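Local coordinates for protein cystathionine beta-lyases/cystathionine gamma-synthases (Corynebacterium glutamicum, PDB 5X5H) that probably catalyses the pyridoxal-phosphate-dependent joining of O-succinyl-L-homoserine and L-cysteine into L,L-cystathionine, releasing succinate, a step of methionine biosynthesis, at residues A[71-76]-A[218-223]; A[87-92]-A[226-231]. One frame throughout, in Å; residues are numbered along the deposited sequence.

Interaction 1 of 2, residues A[71-76]-A[218-223]; sequences EGAKYG and VTNDQE
Tyr75 and Thr219 form the antiparallel hydrogen-bonded pair where strand 75-79, outermost in this chain's large sheet, starts beside the end of strand 215-219. Tyr75 N donates to Thr219 O at 3.1 Å, and Thr219 N to Tyr75 O at 3.0 Å. Gly76 and Val218 follow as a non-hydrogen-bonded pair, their CA atoms 4.3 Å apart. On the Val218 face of the sheet, Val218 CG2 meets Glu71 CB at 3.8 Å, the two side chains crossing at about a right angle, while Ala73 CB packs on Val218 CB. Glu71 belongs, with Leu191, to a magnesium site, and its OE2 accepts a hydrogen bond from Asn180 ND2. The Tyr75 ring turns its edge to the Thr219 and Asn220 carbonyls; Gln222 CA approaches its CE2 obliquely, at 3.5 Å. Gln222 CG stands anti to its backbone N (chi1 -170°), 3.5 Å from Tyr75 OH, to which NE2 donates a weak bond. The turn into helix 222-235 includes an ST turn, Asp221 N bonding to Thr219 OG1 at 3.0 Å, and Asp221 OD1, at the N-cap, accepts weakly from Glu223 N. Backbone bonds thus set the strand register, while side-chain oxygens of Thr219 and, weakly, Asp221 take up N-H groups where strand gives way to helix.

Interaction 2 of 2, residues A[87-92]-A[226-231]; sequences DILFRI and EELLFM
Met231 and Ile92 interlock where helices 82-93 and 222-235 meet, their side chains sliding past each other in opposite directions with Met231 CG 3.9 Å from Ile92 CG1. Met231 enters the hollow bounded by Ile88, Arg91 and Ile92. Its CB rests on the Ile88 branch methyl, CG2, at 3.6 Å, and its chain is bent at chi2, then turned at chi3 (-91°), which sets CE against Arg91 CB at 3.7 Å. In return Ile92 pushes between Glu227, Leu228 and Met231. Its CG1 lies anti to the carbonyl carbon and its chi2 is extended (166°), which carries CD1 to Leu228 CD2, 3.7 Å away, the two side chains crossing at about a right angle; the branch methyl CG2 lies 3.9 Å from Glu227 CB. Both helices belong to the large pyridoxal-phosphate-binding domain, and their segments 87-92 and 226-231 pack with axes 10.1 Å apart and directions 120° from each other. Leu228 CD2 also reaches Ile88 CG2 at 4.1 Å and, more loosely, Leu89 CD1; Phe79 of strand 75-79 touches both Ile88 and Leu228 from the sheet. Beyond the apolar patch, Arg91 NH1 forms a salt bridge with Asp87 OD2 one turn back along its own helix, tilted from both the carboxylate and guanidinium planes. Arg91 NH2 pairs with Asp87 of the second subunit, and Asp87 OD1 with Arg91 of that subunit, a reciprocal exchange across the subunit boundary.

Overall arrangement
Helix 222-235 takes part in both contacts: its first turn closes interaction 1, and its middle packs in interaction 2. Strand 75-79 and helix 82-93 follow each other in the chain, so the two pairings, with centres about 13 Å apart, join the same two parts of the fold, first strand to strand and then helix to helix. Interaction 1 is partly buried and mainly polar at its backbone, with a magnesium ligand at one end and exposed Lys74 and Gln222 near the other. Interaction 2 is more fully buried, though no nearer the chain's centre, and apolar between its helices, its Asp87-Arg91 pair lying at the second subunit, whereas no other chain touches interaction 1.

Interaction 1 of 2, residues A[71-76]-A[218-223]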
loop_
_atom_site.group_PDB
_atom_site.type_symbol
_atom_site.label_atom_id
_atom_site.label_comp_id
_atom_site.label_asym_id
_atom_site.label_seq_id
_atom_site.Cartn_x
_atom_site.Cartn_y
_atom_site.Cartn_z
ATOM N N GLU A 71 2.153 20.517 -17.818
ATOM C CA GLU A 71 1.458 21.819 -18.008
ATOM C C GLU A 71 2.332 22.911 -18.544
ATOM O O GLU A 71 1.896 24.030 -18.684
ATOM C CB GLU A 71 0.768 22.209 -16.706
ATOM C CG GLU A 71 -0.438 21.366 -16.371
ATOM C CD GLU A 71 -1.712 21.800 -17.095
ATOM O OE1 GLU A 71 -1.703 22.503 -18.141
ATOM O OE2 GLU A 71 -2.818 21.244 -16.770
ATOM N N GLY A 72 3.602 22.585 -18.804
ATOM C CA GLY A 72 4.512 23.640 -19.186
ATOM C C GLY A 72 4.852 24.582 -18.081
ATOM O O GLY A 72 5.065 25.824 -18.247
ATOM N N ALA A 73 4.831 24.109 -16.825
ATOM C CA ALA A 73 5.013 24.838 -15.613
ATOM C C ALA A 73 6.369 24.559 -14.950
ATOM O O ALA A 73 6.754 23.354 -14.928
ATOM C CB ALA A 73 3.876 24.535 -14.612
ATOM N N LYS A 74 7.005 25.535 -14.369
ATOM C CA LYS A 74 8.207 25.272 -13.564
ATOM C C LYS A 74 7.854 24.685 -12.206
ATOM O O LYS A 74 8.606 23.874 -11.648
ATOM C CB LYS A 74 8.961 26.586 -13.305
ATOM C CG LYS A 74 9.531 27.214 -14.572
ATOM C CD LYS A 74 10.101 28.624 -14.298
ATOM C CE LYS A 74 10.133 29.439 -15.582
ATOM N NZ LYS A 74 11.119 30.536 -15.423
ATOM N N TYR A 75 6.652 24.965 -11.710
ATOM C CA TYR A 75 6.327 24.648 -10.271
ATOM C C TYR A 75 5.001 23.923 -10.170
ATOM O O TYR A 75 4.005 24.241 -10.865
ATOM C CB TYR A 75 6.242 25.924 -9.510
ATOM C CG TYR A 75 7.423 26.866 -9.648
ATOM C CD1 TYR A 75 8.643 26.491 -9.086
ATOM C CD2 TYR A 75 7.349 28.016 -10.337
ATOM C CE1 TYR A 75 9.771 27.287 -9.204
ATOM C CE2 TYR A 75 8.495 28.837 -10.453
ATOM C CZ TYR A 75 9.642 28.420 -9.968
ATOM O OH TYR A 75 10.795 29.210 -10.129
ATOM N N GLY A 76 4.929 23.029 -9.203
ATOM C CA GLY A 76 3.783 22.264 -8.873
ATOM C C GLY A 76 3.735 21.893 -7.423
ATOM O O GLY A 76 4.751 21.572 -6.824
ATOM N N VAL A 218 -0.414 24.102 -10.383
ATOM C CA VAL A 218 0.781 24.393 -11.094
ATOM C C VAL A 218 0.857 25.896 -11.490
ATOM O O VAL A 218 -0.198 26.565 -11.646
ATOM C CB VAL A 218 1.007 23.547 -12.322
ATOM C CG1 VAL A 218 1.067 22.037 -11.992
ATOM C CG2 VAL A 218 -0.054 23.790 -13.335
ATOM N N THR A 219 2.077 26.408 -11.625
ATOM C CA THR A 219 2.313 27.805 -11.958
ATOM C C THR A 219 3.692 27.982 -12.490
ATOM O O THR A 219 4.542 27.179 -12.235
ATOM C CB THR A 219 2.073 28.599 -10.700
ATOM O OG1 THR A 219 2.166 30.064 -10.954
ATOM C CG2 THR A 219 3.013 28.363 -9.574
ATOM N N ASN A 220 3.903 29.146 -13.141
ATOM C CA ASN A 220 5.247 29.645 -13.435
ATOM C C ASN A 220 5.694 30.737 -12.552
ATOM O O ASN A 220 6.867 31.232 -12.711
ATOM C CB ASN A 220 5.407 30.025 -14.912
ATOM C CG ASN A 220 5.369 28.841 -15.844
ATOM O OD1 ASN A 220 4.559 28.779 -16.829
ATOM N ND2 ASN A 220 6.259 27.967 -15.625
ATOM N N ASP A 221 4.878 31.151 -11.585
ATOM C CA ASP A 221 5.224 32.236 -10.626
ATOM C C ASP A 221 5.916 31.733 -9.410
ATOM O O ASP A 221 5.332 31.048 -8.584
ATOM C CB ASP A 221 3.989 33.023 -10.316
ATOM C CG ASP A 221 4.185 34.168 -9.305
ATOM O OD1 ASP A 221 5.213 34.335 -8.704
ATOM O OD2 ASP A 221 3.245 34.941 -9.175
ATOM N N GLN A 222 7.219 31.983 -9.278
ATOM C CA GLN A 222 7.953 31.457 -8.153
ATOM C C GLN A 222 7.399 31.920 -6.813
ATOM O O GLN A 222 7.470 31.168 -5.857
ATOM C CB GLN A 222 9.441 31.909 -8.275
ATOM C CG GLN A 222 10.428 31.260 -7.310
ATOM C CD GLN A 222 11.835 31.788 -7.621
ATOM O OE1 GLN A 222 12.122 32.994 -7.443
ATOM N NE2 GLN A 222 12.686 30.914 -8.140
ATOM N N GLU A 223 6.911 33.130 -6.690
ATOM C CA GLU A 223 6.261 33.631 -5.458
ATOM C C GLU A 223 5.042 32.812 -5.098
ATOM O O GLU A 223 4.832 32.514 -3.948
ATOM C CB GLU A 223 5.958 35.147 -5.427
ATOM C CG GLU A 223 7.316 35.815 -5.265
ATOM C CD GLU A 223 7.317 37.283 -5.058
ATOM O OE1 GLU A 223 6.236 37.928 -4.961
ATOM O OE2 GLU A 223 8.468 37.736 -4.991
#

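Interaction 2 of 2, residues A[87-92]-A[226-231]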
loop_
_atom_site.group_PDB
_atom_site.type_symbol
_atom_site.label_atom_id
_atom_site.label_comp_id
_atom_site.label_asym_id
_atom_site.label_seq_id
_atom_site.Cartn_x
_atom_site.Cartn_y
_atom_site.Cartn_z
ATOM N N ASP A 87 -9.066 25.396 -1.950
ATOM C CA ASP A 87 -9.085 26.170 -0.734
ATOM C C ASP A 87 -7.776 26.876 -0.467
ATOM O O ASP A 87 -7.730 28.067 -0.133
ATOM C CB ASP A 87 -9.436 25.227 0.398
ATOM C CG ASP A 87 -9.465 25.904 1.729
ATOM O OD1 ASP A 87 -10.404 26.743 1.932
ATOM O OD2 ASP A 87 -8.642 25.607 2.683
ATOM N N ILE A 88 -6.676 26.180 -0.638
ATOM C CA ILE A 88 -5.345 26.791 -0.462
ATOM C C ILE A 88 -5.137 27.883 -1.471
ATOM O O ILE A 88 -4.658 28.984 -1.079
ATOM C CB ILE A 88 -4.228 25.724 -0.614
ATOM C CG1 ILE A 88 -4.241 24.712 0.536
ATOM C CG2 ILE A 88 -2.862 26.411 -0.661
ATOM C CD1 ILE A 88 -4.114 25.273 1.924
ATOM N N LEU A 89 -5.472 27.695 -2.750
ATOM C CA LEU A 89 -5.241 28.739 -3.724
ATOM C C LEU A 89 -6.100 29.940 -3.385
ATOM O O LEU A 89 -5.640 31.116 -3.433
ATOM C CB LEU A 89 -5.487 28.202 -5.164
ATOM C CG LEU A 89 -4.907 28.715 -6.420
ATOM C CD1 LEU A 89 -3.492 29.182 -6.299
ATOM C CD2 LEU A 89 -5.301 27.701 -7.474
ATOM N N PHE A 90 -7.331 29.772 -2.946
ATOM C CA PHE A 90 -8.211 30.828 -2.533
ATOM C C PHE A 90 -7.537 31.634 -1.401
ATOM O O PHE A 90 -7.600 32.885 -1.332
ATOM C CB PHE A 90 -9.605 30.417 -2.052
ATOM C CG PHE A 90 -10.587 29.987 -3.101
ATOM C CD1 PHE A 90 -10.378 30.054 -4.457
ATOM C CD2 PHE A 90 -11.737 29.407 -2.670
ATOM C CE1 PHE A 90 -11.366 29.596 -5.385
ATOM C CE2 PHE A 90 -12.706 28.976 -3.575
ATOM C CZ PHE A 90 -12.498 29.108 -4.890
ATOM N N ARG A 91 -6.964 30.944 -0.403
ATOM C CA ARG A 91 -6.400 31.584 0.774
ATOM C C ARG A 91 -5.171 32.319 0.453
ATOM O O ARG A 91 -4.845 33.219 1.251
ATOM C CB ARG A 91 -6.232 30.513 1.895
ATOM C CG ARG A 91 -7.597 30.091 2.377
ATOM C CD ARG A 91 -7.442 28.769 3.105
ATOM N NE ARG A 91 -7.091 29.056 4.464
ATOM C CZ ARG A 91 -6.883 28.146 5.403
ATOM N NH1 ARG A 91 -6.985 26.880 5.105
ATOM N NH2 ARG A 91 -6.752 28.553 6.643
ATOM N N ILE A 92 -4.444 31.951 -0.559
ATOM C CA ILE A 92 -3.248 32.682 -0.997
ATOM C C ILE A 92 -3.665 33.978 -1.734
ATOM O O ILE A 92 -3.158 35.060 -1.489
ATOM C CB ILE A 92 -2.386 31.825 -1.893
ATOM C CG1 ILE A 92 -1.757 30.733 -1.027
ATOM C CG2 ILE A 92 -1.303 32.634 -2.603
ATOM C CD1 ILE A 92 -1.160 29.636 -1.842
ATOM N N GLU A 226 6.258 29.588 -3.744
ATOM C CA GLU A 226 6.656 29.723 -2.339
ATOM C C GLU A 226 5.443 29.756 -1.409
ATOM O O GLU A 226 5.490 29.183 -0.323
ATOM C CB GLU A 226 7.486 31.043 -2.143
ATOM C CG GLU A 226 8.874 30.960 -2.710
ATOM C CD GLU A 226 9.517 32.364 -2.832
ATOM O OE1 GLU A 226 8.903 33.446 -2.555
ATOM O OE2 GLU A 226 10.617 32.354 -3.415
ATOM N N GLU A 227 4.377 30.479 -1.752
ATOM C CA GLU A 227 3.187 30.564 -0.903
ATOM C C GLU A 227 2.475 29.174 -0.908
ATOM O O GLU A 227 1.998 28.786 0.161
ATOM C CB GLU A 227 2.221 31.630 -1.415
ATOM C CG GLU A 227 2.758 33.079 -1.316
ATOM C CD GLU A 227 3.304 33.297 0.091
ATOM O OE1 GLU A 227 2.551 33.089 1.090
ATOM O OE2 GLU A 227 4.546 33.507 0.226
ATOM N N LEU A 228 2.431 28.482 -2.026
ATOM C CA LEU A 228 1.797 27.079 -2.060
ATOM C C LEU A 228 2.576 26.186 -1.138
ATOM O O LEU A 228 1.983 25.422 -0.388
ATOM C CB LEU A 228 1.777 26.572 -3.485
ATOM C CG LEU A 228 0.735 27.247 -4.406
ATOM C CD1 LEU A 228 1.079 26.974 -5.846
ATOM C CD2 LEU A 228 -0.663 26.741 -4.073
ATOM N N LEU A 229 3.912 26.244 -1.179
ATOM C CA LEU A 229 4.721 25.445 -0.248
ATOM C C LEU A 229 4.510 25.800 1.188
ATOM O O LEU A 229 4.369 24.933 2.043
ATOM C CB LEU A 229 6.203 25.583 -0.659
ATOM C CG LEU A 229 7.196 24.871 0.283
ATOM C CD1 LEU A 229 6.977 23.396 0.270
ATOM C CD2 LEU A 229 8.617 25.191 -0.182
ATOM N N PHE A 230 4.445 27.123 1.500
ATOM C CA PHE A 230 4.216 27.603 2.820
ATOM C C PHE A 230 2.914 27.052 3.313
ATOM O O PHE A 230 2.799 26.545 4.440
ATOM C CB PHE A 230 4.185 29.134 2.853
ATOM C CG PHE A 230 3.749 29.690 4.171
ATOM C CD1 PHE A 230 4.684 29.763 5.193
ATOM C CD2 PHE A 230 2.407 29.959 4.471
ATOM C CE1 PHE A 230 4.290 30.209 6.464
ATOM C CE2 PHE A 230 2.036 30.390 5.747
ATOM C CZ PHE A 230 2.968 30.480 6.717
ATOM N N MET A 231 1.872 27.081 2.483
ATOM C CA MET A 231 0.592 26.622 2.938
ATOM C C MET A 231 0.464 25.083 3.004
ATOM O O MET A 231 -0.233 24.535 3.880
ATOM C CB MET A 231 -0.543 27.187 2.016
ATOM C CG MET A 231 -0.642 28.648 2.067
ATOM S SD MET A 231 -1.207 29.392 3.604
ATOM C CE MET A 231 -2.966 29.454 3.271
#